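Cobalamin biosynthesis protein (Agrobacterium tumefaciens, PDB 3BY5) probably takes part in cobalamin (vitamin B12) biosynthesis, resembling the C-terminal domain of CbiG, although its exact role is unsettled. Local coordinates at residues 20-32 with 53-65; 100-114 with 120-132. All blocks are in the same frame, centred on the assembly; numbering follows the deposited sequence.

Contact 1. Residues 20-32 with 53-65; sequences GAASDAIIAAVRA and EAGLAEAAKGLSL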
# COMPACT_ATOMS: atom_id res chain seq x y z
N GLY A 20 4.96 17.78 -7.76
CA GLY A 20 4.64 18.98 -7.01
C GLY A 20 3.14 19.20 -7.01
O GLY A 20 2.63 20.05 -7.73
N ALA A 21 2.44 18.40 -6.20
CA ALA A 21 1.00 18.53 -6.02
C ALA A 21 0.71 18.65 -4.54
O ALA A 21 1.21 17.85 -3.74
CB ALA A 21 0.28 17.34 -6.63
N ALA A 22 -0.08 19.65 -4.17
CA ALA A 22 -0.47 19.88 -2.78
C ALA A 22 -1.41 18.78 -2.30
O ALA A 22 -2.21 18.27 -3.08
CB ALA A 22 -1.12 21.25 -2.62
N SER A 23 -1.30 18.42 -1.02
CA SER A 23 -2.12 17.37 -0.43
C SER A 23 -3.61 17.67 -0.54
O SER A 23 -4.41 16.77 -0.78
CB SER A 23 -1.73 17.14 1.03
OG SER A 23 -2.07 18.25 1.84
N ASP A 24 -3.95 18.95 -0.39
CA ASP A 24 -5.34 19.42 -0.48
C ASP A 24 -5.92 19.34 -1.90
O ASP A 24 -7.14 19.27 -2.06
CB ASP A 24 -5.45 20.84 0.09
CG ASP A 24 -4.25 21.71 -0.25
OD1 ASP A 24 -4.18 22.22 -1.40
OD2 ASP A 24 -3.38 21.88 0.63
N ALA A 25 -5.06 19.36 -2.92
CA ALA A 25 -5.48 19.17 -4.30
C ALA A 25 -5.88 17.73 -4.54
O ALA A 25 -6.89 17.46 -5.20
CB ALA A 25 -4.38 19.58 -5.26
N ILE A 26 -5.09 16.80 -4.00
CA ILE A 26 -5.38 15.37 -4.05
C ILE A 26 -6.68 15.07 -3.31
O ILE A 26 -7.53 14.34 -3.82
CB ILE A 26 -4.25 14.52 -3.41
CG1 ILE A 26 -2.84 15.07 -3.72
CG2 ILE A 26 -4.41 13.05 -3.75
CD1 ILE A 26 -2.33 14.86 -5.12
N ILE A 27 -6.84 15.65 -2.11
CA ILE A 27 -8.02 15.45 -1.26
C ILE A 27 -9.29 15.92 -1.97
O ILE A 27 -10.28 15.18 -2.02
CB ILE A 27 -7.87 16.16 0.12
CG1 ILE A 27 -6.83 15.44 0.98
CG2 ILE A 27 -9.21 16.20 0.87
CD1 ILE A 27 -6.39 16.22 2.20
N ALA A 28 -9.24 17.12 -2.53
CA ALA A 28 -10.32 17.69 -3.33
C ALA A 28 -10.71 16.79 -4.49
O ALA A 28 -11.90 16.58 -4.74
CB ALA A 28 -9.92 19.06 -3.85
N ALA A 29 -9.71 16.26 -5.18
CA ALA A 29 -9.89 15.36 -6.33
C ALA A 29 -10.58 14.04 -5.97
O ALA A 29 -11.37 13.52 -6.76
CB ALA A 29 -8.56 15.10 -6.99
N VAL A 30 -10.26 13.50 -4.80
CA VAL A 30 -10.84 12.24 -4.34
C VAL A 30 -12.30 12.45 -3.93
O VAL A 30 -13.17 11.70 -4.35
CB VAL A 30 -10.00 11.58 -3.21
CG1 VAL A 30 -10.68 10.32 -2.67
CG2 VAL A 30 -8.61 11.23 -3.70
N ARG A 31 -12.56 13.50 -3.16
CA ARG A 31 -13.92 13.81 -2.73
C ARG A 31 -14.85 14.23 -3.87
O ARG A 31 -16.06 13.97 -3.81
CB ARG A 31 -13.93 14.86 -1.62
CG ARG A 31 -13.44 14.37 -0.27
CD ARG A 31 -13.99 15.24 0.85
NE ARG A 31 -13.07 15.32 1.99
CZ ARG A 31 -13.06 14.49 3.03
NH1 ARG A 31 -13.91 13.47 3.09
NH2 ARG A 31 -12.18 14.67 4.00
N ALA A 32 -14.29 14.87 -4.90
CA ALA A 32 -15.05 15.21 -6.10
C ALA A 32 -15.41 13.96 -6.90
O ALA A 32 -16.50 13.88 -7.45
CB ALA A 32 -14.29 16.20 -6.96
N GLU A 53 6.53 13.30 -3.72
CA GLU A 53 5.92 12.09 -3.18
C GLU A 53 5.16 12.39 -1.89
O GLU A 53 4.36 11.57 -1.43
CB GLU A 53 6.98 11.02 -2.92
CG GLU A 53 7.77 11.22 -1.65
CD GLU A 53 8.85 12.28 -1.79
OE1 GLU A 53 8.69 13.17 -2.65
OE2 GLU A 53 9.85 12.22 -1.05
N ALA A 54 5.40 13.57 -1.33
CA ALA A 54 4.90 13.89 -0.00
C ALA A 54 3.44 14.31 -0.03
O ALA A 54 2.71 14.04 0.91
CB ALA A 54 5.75 14.98 0.63
N GLY A 55 3.03 14.96 -1.12
CA GLY A 55 1.67 15.45 -1.28
C GLY A 55 0.64 14.34 -1.24
O GLY A 55 -0.39 14.47 -0.59
N LEU A 56 0.95 13.24 -1.90
CA LEU A 56 0.07 12.08 -1.98
C LEU A 56 -0.01 11.31 -0.67
O LEU A 56 -1.08 10.82 -0.28
CB LEU A 56 0.53 11.18 -3.13
CG LEU A 56 -0.24 9.93 -3.58
CD1 LEU A 56 -1.75 10.07 -3.49
CD2 LEU A 56 0.17 9.64 -5.01
N ALA A 57 1.12 11.20 0.02
CA ALA A 57 1.18 10.50 1.30
C ALA A 57 0.47 11.28 2.40
O ALA A 57 -0.15 10.69 3.28
CB ALA A 57 2.63 10.23 1.68
N GLU A 58 0.56 12.61 2.34
CA GLU A 58 -0.12 13.50 3.29
C GLU A 58 -1.64 13.54 3.08
O GLU A 58 -2.38 13.78 4.02
CB GLU A 58 0.45 14.92 3.22
CG GLU A 58 1.82 15.10 3.87
CD GLU A 58 1.77 15.02 5.39
OE1 GLU A 58 1.29 15.98 6.03
OE2 GLU A 58 2.22 13.99 5.95
N ALA A 59 -2.07 13.32 1.84
CA ALA A 59 -3.49 13.34 1.48
C ALA A 59 -4.21 12.10 1.94
O ALA A 59 -5.37 12.16 2.36
CB ALA A 59 -3.66 13.50 -0.00
N ALA A 60 -3.52 10.96 1.86
CA ALA A 60 -3.99 9.70 2.41
C ALA A 60 -4.18 9.81 3.93
O ALA A 60 -5.11 9.22 4.47
CB ALA A 60 -3.03 8.59 2.08
N LYS A 61 -3.31 10.58 4.59
CA LYS A 61 -3.40 10.83 6.02
C LYS A 61 -4.61 11.72 6.32
O LYS A 61 -5.33 11.48 7.29
CB LYS A 61 -2.11 11.48 6.54
CG LYS A 61 -2.01 11.61 8.06
CD LYS A 61 -0.58 11.84 8.52
CE LYS A 61 -0.16 13.31 8.50
NZ LYS A 61 -0.76 14.11 9.61
N GLY A 62 -4.81 12.72 5.47
CA GLY A 62 -5.94 13.63 5.57
C GLY A 62 -7.27 12.95 5.30
O GLY A 62 -8.26 13.24 5.96
N LEU A 63 -7.28 12.04 4.33
CA LEU A 63 -8.48 11.26 4.03
C LEU A 63 -8.65 10.07 4.98
O LEU A 63 -9.67 9.39 4.94
CB LEU A 63 -8.45 10.77 2.58
CG LEU A 63 -8.57 11.76 1.43
CD1 LEU A 63 -7.95 11.17 0.19
CD2 LEU A 63 -10.01 12.15 1.16
N SER A 64 -7.64 9.84 5.82
CA SER A 64 -7.54 8.68 6.72
C SER A 64 -7.68 7.33 5.99
O SER A 64 -8.35 6.41 6.47
CB SER A 64 -8.48 8.82 7.92
OG SER A 64 -9.82 8.53 7.56
N LEU A 65 -7.04 7.25 4.82
CA LEU A 65 -7.03 6.05 3.98
C LEU A 65 -5.61 5.51 3.86
O LEU A 65 -4.64 6.25 4.00
CB LEU A 65 -7.58 6.36 2.59
CG LEU A 65 -9.01 6.89 2.47
CD1 LEU A 65 -9.30 7.34 1.06
CD2 LEU A 65 -10.02 5.86 2.94
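Gly55 meets Ala21 and Ser23 backbone to backbone, where two helices from consecutive beta-alpha-beta units pack on one face of the sheet. Helices 23-32 and 54-62 cross at -54°, with their axes 8.0 Å apart at closest approach. Having no side chain, Gly55 lets the chains close in: its CA-H points at the carbonyl of Ala21, and its own O lies over Ser23 CA at 3.4 Å. No hydrogen bond joins the two segments. Leu56 starts away from the other helix, with CG anti to the backbone N (chi1 -175°), and only its CD1 branch reaches Ile26 CG2, at 4.0 Å; both residues also rest on Ile15 of strand 11-17. At the edge, Glu58 touches Ser23 through CB alone. Ala59 presses its methyl into the other helix, with CB 3.6 Å from Ile26 CB and Ile27 CG1 alongside. Beyond Gly62, which Ile27 CD1 skirts, Leu63 uses both branches. CD2 runs past Ile27 and lies over one face of the Arg31 guanidinium, while CD1 meets Val30. A Schellman motif ends the helix at Ser64, the C-prime residue, with Leu65 N bonded to Ala60 O at 2.8 Å; Ser64 OG also donates to Leu63 O.

Contact 2. Residues 100-114 with 120-132; sequences EAAALAAAGAGARLV and VGDVTVAIAMTSD. With SO4 (sulfate ion), chain B.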
# COMPACT_ATOMS: atom_id res chain seq x y z
N GLU A 100 -5.08 3.71 -13.63
CA GLU A 100 -6.06 2.64 -13.77
C GLU A 100 -5.45 1.31 -13.37
O GLU A 100 -6.05 0.56 -12.61
CB GLU A 100 -6.60 2.59 -15.21
CG GLU A 100 -7.61 3.68 -15.54
CD GLU A 100 -7.92 3.79 -17.04
OE1 GLU A 100 -7.16 3.24 -17.85
OE2 GLU A 100 -8.92 4.45 -17.40
N ALA A 101 -4.24 1.06 -13.85
CA ALA A 101 -3.49 -0.15 -13.52
C ALA A 101 -3.08 -0.23 -12.05
O ALA A 101 -2.93 -1.33 -11.52
CB ALA A 101 -2.28 -0.28 -14.43
N ALA A 102 -2.88 0.92 -11.41
CA ALA A 102 -2.57 1.00 -9.97
C ALA A 102 -3.77 0.67 -9.10
O ALA A 102 -3.64 -0.08 -8.14
CB ALA A 102 -2.02 2.36 -9.61
N ALA A 103 -4.93 1.23 -9.46
CA ALA A 103 -6.20 0.96 -8.77
C ALA A 103 -6.62 -0.49 -8.91
O ALA A 103 -7.11 -1.08 -7.95
CB ALA A 103 -7.29 1.86 -9.29
N LEU A 104 -6.41 -1.07 -10.09
CA LEU A 104 -6.77 -2.46 -10.36
C LEU A 104 -5.84 -3.43 -9.67
O LEU A 104 -6.27 -4.49 -9.24
CB LEU A 104 -6.79 -2.75 -11.86
CG LEU A 104 -7.96 -2.21 -12.69
CD1 LEU A 104 -7.77 -2.56 -14.15
CD2 LEU A 104 -9.30 -2.74 -12.19
N ALA A 105 -4.56 -3.06 -9.55
CA ALA A 105 -3.58 -3.89 -8.86
C ALA A 105 -3.86 -3.98 -7.38
O ALA A 105 -3.80 -5.06 -6.79
CB ALA A 105 -2.19 -3.36 -9.09
N ALA A 106 -4.18 -2.84 -6.77
CA ALA A 106 -4.49 -2.77 -5.35
C ALA A 106 -5.83 -3.41 -5.03
O ALA A 106 -5.99 -3.98 -3.95
CB ALA A 106 -4.47 -1.34 -4.89
N ALA A 107 -6.75 -3.32 -5.96
CA ALA A 107 -8.04 -3.94 -5.85
C ALA A 107 -7.96 -5.41 -5.94
O ALA A 107 -8.61 -6.10 -5.22
CB ALA A 107 -8.91 -3.44 -6.89
N GLY A 108 -7.17 -5.92 -6.85
CA GLY A 108 -6.89 -7.31 -6.83
C GLY A 108 -7.73 -7.99 -7.84
O GLY A 108 -8.15 -7.40 -8.78
N ALA A 109 -7.98 -9.26 -7.63
CA ALA A 109 -8.61 -10.07 -8.65
C ALA A 109 -10.04 -10.02 -8.33
O ALA A 109 -10.39 -9.71 -7.21
CB ALA A 109 -8.11 -11.44 -8.54
N GLY A 110 -10.88 -10.34 -9.29
CA GLY A 110 -11.07 -9.53 -10.46
C GLY A 110 -11.80 -8.24 -10.21
O GLY A 110 -13.00 -8.18 -10.23
N ALA A 111 -11.06 -7.19 -9.99
CA ALA A 111 -11.61 -5.88 -9.99
C ALA A 111 -11.96 -5.47 -11.38
O ALA A 111 -11.52 -6.06 -12.33
CB ALA A 111 -10.64 -4.96 -9.42
N ARG A 112 -12.74 -4.42 -11.47
CA ARG A 112 -13.07 -3.75 -12.72
C ARG A 112 -13.14 -2.24 -12.48
O ARG A 112 -13.34 -1.80 -11.34
CB ARG A 112 -14.38 -4.30 -13.30
CG ARG A 112 -15.63 -3.93 -12.52
CD ARG A 112 -16.54 -5.13 -12.29
NE ARG A 112 -17.35 -4.93 -11.08
CZ ARG A 112 -17.06 -5.42 -9.88
NH1 ARG A 112 -15.98 -6.17 -9.69
NH2 ARG A 112 -17.87 -5.16 -8.85
N LEU A 113 -12.95 -1.46 -13.54
CA LEU A 113 -13.11 -0.02 -13.47
C LEU A 113 -14.58 0.32 -13.61
O LEU A 113 -15.24 -0.17 -14.52
CB LEU A 113 -12.32 0.66 -14.59
CG LEU A 113 -10.80 0.53 -14.58
CD1 LEU A 113 -10.28 1.03 -15.90
CD2 LEU A 113 -10.17 1.29 -13.42
N VAL A 114 -15.09 1.15 -12.71
CA VAL A 114 -16.53 1.43 -12.65
C VAL A 114 -16.91 2.84 -13.10
O VAL A 114 -18.08 3.14 -13.33
CB VAL A 114 -17.11 1.17 -11.24
CG1 VAL A 114 -16.95 -0.30 -10.87
CG2 VAL A 114 -16.46 2.06 -10.20
N VAL A 120 -9.19 16.11 -11.92
CA VAL A 120 -9.68 17.27 -11.16
C VAL A 120 -8.49 18.17 -10.84
O VAL A 120 -7.69 17.85 -9.96
CB VAL A 120 -10.37 16.86 -9.83
CG1 VAL A 120 -11.03 18.07 -9.19
CG2 VAL A 120 -11.39 15.76 -10.04
N GLY A 121 -8.39 19.30 -11.52
CA GLY A 121 -7.16 20.08 -11.52
C GLY A 121 -6.17 19.32 -12.38
O GLY A 121 -6.48 18.98 -13.52
N ASP A 122 -5.00 19.02 -11.84
CA ASP A 122 -4.09 18.07 -12.50
C ASP A 122 -3.77 16.86 -11.61
O ASP A 122 -2.63 16.42 -11.50
CB ASP A 122 -2.83 18.76 -13.07
CG ASP A 122 -2.35 19.90 -12.21
OD1 ASP A 122 -2.24 21.03 -12.74
OD2 ASP A 122 -2.09 19.68 -11.01
N VAL A 123 -4.83 16.35 -10.98
CA VAL A 123 -4.79 15.09 -10.25
C VAL A 123 -5.74 14.13 -10.95
O VAL A 123 -6.93 14.42 -11.10
CB VAL A 123 -5.21 15.27 -8.76
CG1 VAL A 123 -5.10 13.95 -8.01
CG2 VAL A 123 -4.35 16.31 -8.07
N THR A 124 -5.21 13.00 -11.40
CA THR A 124 -6.00 11.95 -12.05
C THR A 124 -6.50 10.95 -11.01
O THR A 124 -5.76 10.53 -10.13
CB THR A 124 -5.18 11.21 -13.12
OG1 THR A 124 -4.53 12.17 -13.96
CG2 THR A 124 -6.08 10.33 -13.98
N VAL A 125 -7.78 10.60 -11.12
CA VAL A 125 -8.42 9.66 -10.22
C VAL A 125 -9.10 8.57 -11.03
O VAL A 125 -9.96 8.85 -11.87
CB VAL A 125 -9.47 10.35 -9.33
CG1 VAL A 125 -9.97 9.39 -8.25
CG2 VAL A 125 -8.91 11.62 -8.69
N ALA A 126 -8.69 7.32 -10.79
CA ALA A 126 -9.32 6.14 -11.38
C ALA A 126 -9.99 5.32 -10.28
O ALA A 126 -9.35 4.98 -9.30
CB ALA A 126 -8.30 5.29 -12.10
N ILE A 127 -11.27 4.99 -10.45
CA ILE A 127 -11.97 4.20 -9.44
C ILE A 127 -12.19 2.76 -9.90
O ILE A 127 -12.75 2.52 -10.96
CB ILE A 127 -13.30 4.87 -8.96
CG1 ILE A 127 -13.00 6.17 -8.20
CG2 ILE A 127 -14.09 3.96 -8.02
CD1 ILE A 127 -13.19 7.41 -9.03
N ALA A 128 -11.72 1.81 -9.08
CA ALA A 128 -11.98 0.40 -9.30
C ALA A 128 -12.76 -0.21 -8.15
O ALA A 128 -12.61 0.21 -7.01
CB ALA A 128 -10.67 -0.35 -9.50
N MSE A 129 -13.61 -1.19 -8.45
CA MSE A 129 -14.30 -1.99 -7.44
C MSE A 129 -13.97 -3.46 -7.63
O MSE A 129 -13.83 -3.92 -8.76
CB MSE A 129 -15.80 -1.79 -7.52
CG MSE A 129 -16.35 -0.88 -6.45
SE MSE A 129 -17.84 0.19 -7.10
CE MSE A 129 -18.37 1.08 -5.45
N THR A 130 -13.87 -4.19 -6.52
CA THR A 130 -13.50 -5.59 -6.57
C THR A 130 -14.72 -6.51 -6.46
O THR A 130 -15.83 -6.04 -6.21
CB THR A 130 -12.43 -5.93 -5.50
OG1 THR A 130 -11.85 -7.21 -5.80
CG2 THR A 130 -13.04 -5.95 -4.10
N SER A 131 -14.49 -7.81 -6.66
CA SER A 131 -15.54 -8.85 -6.65
C SER A 131 -16.47 -8.81 -5.43
O SER A 131 -17.69 -8.95 -5.58
CB SER A 131 -14.91 -10.24 -6.78
OG SER A 131 -14.11 -10.34 -7.95
N ASP A 132 -15.90 -8.63 -4.24
CA ASP A 132 -16.68 -8.51 -3.00
C ASP A 132 -16.91 -7.04 -2.62
O ASP A 132 -17.86 -6.41 -3.08
CB ASP A 132 -16.03 -9.28 -1.84
CG ASP A 132 -14.62 -8.79 -1.52
OD1 ASP A 132 -14.44 -8.13 -0.47
OD2 ASP A 132 -13.69 -9.05 -2.32
S SO4 B . -2.85 8.62 -15.71
O1 SO4 B . -1.88 8.33 -14.66
O2 SO4 B . -4.11 7.95 -15.44
O3 SO4 B . -3.08 10.06 -15.78
O4 SO4 B . -2.32 8.16 -16.99
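Met129 O, in a selenomethionine, receives Arg112 N at 3.0 Å (N-H...O 162°), and the CA-H of Ala111 comes in beside it. Met129 N returns the bond to Arg112 O, making this an antiparallel hydrogen-bonded pair; Leu113 and Ala128 form the next, non-hydrogen-bonded one, and Val114 N to Ile127 O follows at 3.2 Å. The side chain of Arg112 leaves with CG between its backbone N and carbonyl carbon (chi1 70°), then bends at chi2. That folds the guanidinium back over its strand partner: Met129 CB lies off-centre over one face, and NH2 makes a weak bond to Thr130 O. On the same face of the sheet, Val114 crosses Ile127 at about a right angle, with CG2 to CG2 at 3.7 Å, and touches Met129 with CG1.

The opposite face carries helix 100-107, running 31° from the strand direction. Small residues permit a close fit: Ala126 CB rests on Glu100 CA at 3.9 Å, while Ala128 CB meets Ala103, Ala107 and the CD2 branch of Leu104. Glu100 turns its carboxylate elsewhere, OE1 accepting from Ser97 N and His92 NE2. Farther along the strand, Thr124 OG1 donates to a sulfate oxygen, O3, at 3.1 Å; Ser97 and Ser99 hold the same ion, which probably came from the crystallisation liquor. Strands 112-120 and 123-129 form a beta hairpin at one margin of the mixed sheet, and helix 98-107 covers one of its faces, as in a three-layer alpha/beta/alpha sandwich.

Overall arrangement
Contact 1 closes before contact 2 opens along the chain, and their centres lie about 17 Å apart in the same alpha/beta domain. The five-stranded sheet runs in the order 67-69, 43-46, 11-17, 123-129, 112-120. Contact 1 ties together two helices of the layer on one face; contact 2 joins the hairpin strands of the sheet to helix 98-107 on the other. The two meet where helix 23-37 packs on strand 123-129: Val123 and Val125 point to that helix, with Ala29 CB 3.8 Å from Val123 CG1, whereas Ala126 and Ala128 point to helix 98-107. Contact 1 also approaches the second subunit, which packs on Ala54 and Ala57; the segments of contact 2 touch no other chain of the assembly.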